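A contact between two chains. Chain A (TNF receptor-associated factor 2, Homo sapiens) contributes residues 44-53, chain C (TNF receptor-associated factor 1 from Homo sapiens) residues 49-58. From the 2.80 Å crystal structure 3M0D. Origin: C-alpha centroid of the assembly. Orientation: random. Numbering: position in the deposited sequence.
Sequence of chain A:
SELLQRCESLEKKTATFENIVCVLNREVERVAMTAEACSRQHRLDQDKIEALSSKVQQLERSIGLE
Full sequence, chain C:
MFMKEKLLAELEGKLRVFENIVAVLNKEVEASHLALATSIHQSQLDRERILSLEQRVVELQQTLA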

# COMPACT_ATOMS: atom_id res chain seq x y z
N LEU A 44 -20.77 8.94 6.73
CA LEU A 44 -21.89 8.91 7.66
C LEU A 44 -21.58 9.61 8.98
O LEU A 44 -22.48 10.13 9.66
CB LEU A 44 -22.34 7.47 7.93
CG LEU A 44 -23.13 6.78 6.81
CD1 LEU A 44 -23.66 5.42 7.28
CD2 LEU A 44 -24.27 7.66 6.31
N ASP A 45 -20.31 9.62 9.35
CA ASP A 45 -19.87 10.24 10.60
C ASP A 45 -19.51 11.70 10.36
O ASP A 45 -19.66 12.53 11.25
CB ASP A 45 -18.69 9.46 11.18
CG ASP A 45 -19.05 8.02 11.52
OD1 ASP A 45 -20.24 7.75 11.78
OD2 ASP A 45 -18.13 7.16 11.53
N GLN A 46 -19.04 12.00 9.16
CA GLN A 46 -18.70 13.36 8.77
C GLN A 46 -19.92 14.25 8.81
O GLN A 46 -19.81 15.45 9.04
CB GLN A 46 -18.16 13.37 7.34
CG GLN A 46 -17.82 14.76 6.81
CD GLN A 46 -16.33 15.07 6.90
OE1 GLN A 46 -15.72 14.98 7.97
NE2 GLN A 46 -15.75 15.44 5.77
N ASP A 47 -21.08 13.65 8.56
CA ASP A 47 -22.37 14.35 8.57
C ASP A 47 -22.91 14.50 10.01
O ASP A 47 -23.66 15.45 10.31
CB ASP A 47 -23.36 13.62 7.64
N LYS A 48 -22.51 13.57 10.88
CA LYS A 48 -22.82 13.60 12.31
C LYS A 48 -21.96 14.63 13.03
O LYS A 48 -22.46 15.39 13.87
CB LYS A 48 -22.58 12.23 12.94
CG LYS A 48 -23.83 11.43 13.18
CD LYS A 48 -23.53 10.11 13.89
CE LYS A 48 -24.81 9.53 14.49
NZ LYS A 48 -26.02 9.78 13.62
N ILE A 49 -20.67 14.64 12.70
CA ILE A 49 -19.76 15.69 13.15
C ILE A 49 -20.25 17.08 12.76
O ILE A 49 -20.27 18.00 13.57
CB ILE A 49 -18.39 15.53 12.53
CG1 ILE A 49 -17.65 14.36 13.16
CG2 ILE A 49 -17.60 16.81 12.70
CD1 ILE A 49 -16.63 13.74 12.22
N GLU A 50 -20.60 17.26 11.50
CA GLU A 50 -21.02 18.57 11.04
C GLU A 50 -22.23 19.00 11.85
O GLU A 50 -22.40 20.17 12.16
CB GLU A 50 -21.34 18.56 9.54
CG GLU A 50 -20.09 18.66 8.67
CD GLU A 50 -20.37 18.43 7.19
OE1 GLU A 50 -21.34 19.03 6.67
OE2 GLU A 50 -19.61 17.64 6.55
N ALA A 51 -23.08 18.03 12.19
CA ALA A 51 -24.29 18.29 12.93
C ALA A 51 -23.97 18.68 14.37
O ALA A 51 -24.58 19.59 14.93
CB ALA A 51 -25.20 17.08 12.89
N LEU A 52 -23.00 17.98 14.96
CA LEU A 52 -22.49 18.38 16.26
C LEU A 52 -21.84 19.76 16.25
O LEU A 52 -22.20 20.63 17.04
CB LEU A 52 -21.50 17.34 16.79
CG LEU A 52 -22.22 16.27 17.58
CD1 LEU A 52 -21.27 15.24 18.18
CD2 LEU A 52 -23.04 16.95 18.65
N SER A 53 -20.89 19.98 15.34
CA SER A 53 -20.20 21.26 15.29
C SER A 53 -21.19 22.40 15.09
O SER A 53 -20.97 23.53 15.54
CB SER A 53 -19.16 21.28 14.17
OG SER A 53 -19.74 21.72 12.95
N ARG C 49 -17.44 7.85 20.92
CA ARG C 49 -17.23 9.22 21.37
C ARG C 49 -18.26 10.17 20.72
O ARG C 49 -18.79 11.06 21.39
CB ARG C 49 -15.78 9.69 21.11
N ILE C 50 -18.56 9.95 19.44
CA ILE C 50 -19.57 10.75 18.76
C ILE C 50 -20.94 10.62 19.44
O ILE C 50 -21.55 11.63 19.80
CB ILE C 50 -19.71 10.42 17.25
CG1 ILE C 50 -18.54 10.97 16.44
CG2 ILE C 50 -20.97 11.04 16.68
CD1 ILE C 50 -18.53 10.47 14.99
N LEU C 51 -21.40 9.42 19.66
CA LEU C 51 -22.71 9.26 20.24
C LEU C 51 -22.77 9.75 21.66
O LEU C 51 -23.77 10.24 22.11
CB LEU C 51 -23.13 7.81 20.15
CG LEU C 51 -23.02 7.26 18.74
CD1 LEU C 51 -23.08 5.79 18.79
CD2 LEU C 51 -24.09 7.79 17.87
N SER C 52 -21.67 9.59 22.37
CA SER C 52 -21.53 10.20 23.69
C SER C 52 -21.64 11.72 23.61
O SER C 52 -22.36 12.34 24.39
CB SER C 52 -20.19 9.81 24.30
OG SER C 52 -20.04 10.39 25.59
N LEU C 53 -20.93 12.31 22.66
CA LEU C 53 -20.98 13.75 22.45
C LEU C 53 -22.37 14.24 22.05
O LEU C 53 -22.77 15.32 22.46
CB LEU C 53 -19.97 14.19 21.39
CG LEU C 53 -18.49 14.22 21.78
CD1 LEU C 53 -17.62 14.33 20.56
CD2 LEU C 53 -18.17 15.35 22.74
N GLU C 54 -23.11 13.47 21.26
CA GLU C 54 -24.46 13.90 20.92
C GLU C 54 -25.32 13.96 22.17
O GLU C 54 -26.08 14.90 22.36
CB GLU C 54 -25.09 12.99 19.88
CG GLU C 54 -24.36 12.99 18.56
CD GLU C 54 -24.94 12.02 17.52
OE1 GLU C 54 -25.44 10.92 17.89
OE2 GLU C 54 -24.88 12.37 16.31
N GLN C 55 -25.18 12.94 23.03
CA GLN C 55 -25.96 12.86 24.25
C GLN C 55 -25.60 14.00 25.19
O GLN C 55 -26.47 14.74 25.63
CB GLN C 55 -25.77 11.50 24.93
CG GLN C 55 -26.72 11.26 26.09
CD GLN C 55 -26.90 9.78 26.38
OE1 GLN C 55 -26.08 8.95 25.98
NE2 GLN C 55 -27.99 9.43 27.08
N ARG C 56 -24.31 14.14 25.48
CA ARG C 56 -23.82 15.27 26.26
C ARG C 56 -24.36 16.59 25.77
O ARG C 56 -24.69 17.48 26.57
CB ARG C 56 -22.30 15.34 26.22
CG ARG C 56 -21.62 14.40 27.17
CD ARG C 56 -20.13 14.34 26.89
NE ARG C 56 -19.39 15.44 27.51
CZ ARG C 56 -18.08 15.63 27.36
NH1 ARG C 56 -17.47 16.64 27.98
NH2 ARG C 56 -17.37 14.80 26.60
N VAL C 57 -24.43 16.73 24.44
CA VAL C 57 -24.86 17.98 23.79
C VAL C 57 -26.37 18.19 23.83
O VAL C 57 -26.83 19.32 24.01
CB VAL C 57 -24.39 18.08 22.33
CG1 VAL C 57 -25.34 18.95 21.51
CG2 VAL C 57 -22.96 18.62 22.26
N VAL C 58 -27.14 17.13 23.63
CA VAL C 58 -28.58 17.19 23.82
C VAL C 58 -28.89 17.64 25.26
O VAL C 58 -29.77 18.47 25.49
CB VAL C 58 -29.26 15.84 23.47
CG1 VAL C 58 -30.30 15.45 24.52
CG2 VAL C 58 -29.86 15.91 22.07

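Two helical segments, one from TRAF2 (chain A) and one from TRAF1 (chain C), run side by side in the same general direction, their axes inclined by 26° and 10.7 Å apart at closest approach. Within each helix, i+4 amides bond back to carbonyl i, and no hydrogen bond crosses between the stretches; side chains make most of the contact, burying 382 Å² in total. Along chain C, Arg C49 is out of reach, modelled only to CB. Ile C50 points toward chain A and touches four of its residues: its CD1 lies 3.9 Å from CB of Asp A45 and 4.4 Å from CG1 of Ile A49, its O lies 4.0 Å from CD1 of Leu A52, while its CG2 rests 3.9 Å from CD of Lys A48, so the aliphatic part of the lysine serves as apolar surface. Leu C51 starts away from chain A, yet its end returns far enough for CD2 to come within 3.9 Å of Lys A48 CE. Ser C52 faces away and takes no part. Leu C53 points toward chain A and offers its CB to CD1 of Leu A52 at 3.6 Å, a close apolar contact. Glu C54 leaves its helix sideways and plays two roles. CG of Glu C54 packs 3.8 Å from Leu A52 CD1, and its OE2 forms a long salt bridge with Lys A48 NZ, 3.9 Å; opposite charges attract here without a tight ion pair, and CE of the lysine is nearer to OE2, at 3.4 Å. Gln C55 and Arg C56 lie beyond reach. One turn after Leu C53, Val C57 brings CG2 to 4.0 Å from Leu A52 CD2. Leu A52 thus sits as a knob in a hole formed by Ile C50, Leu C53, Glu C54 and Val C57, and is the residue most covered by the opposing stretch.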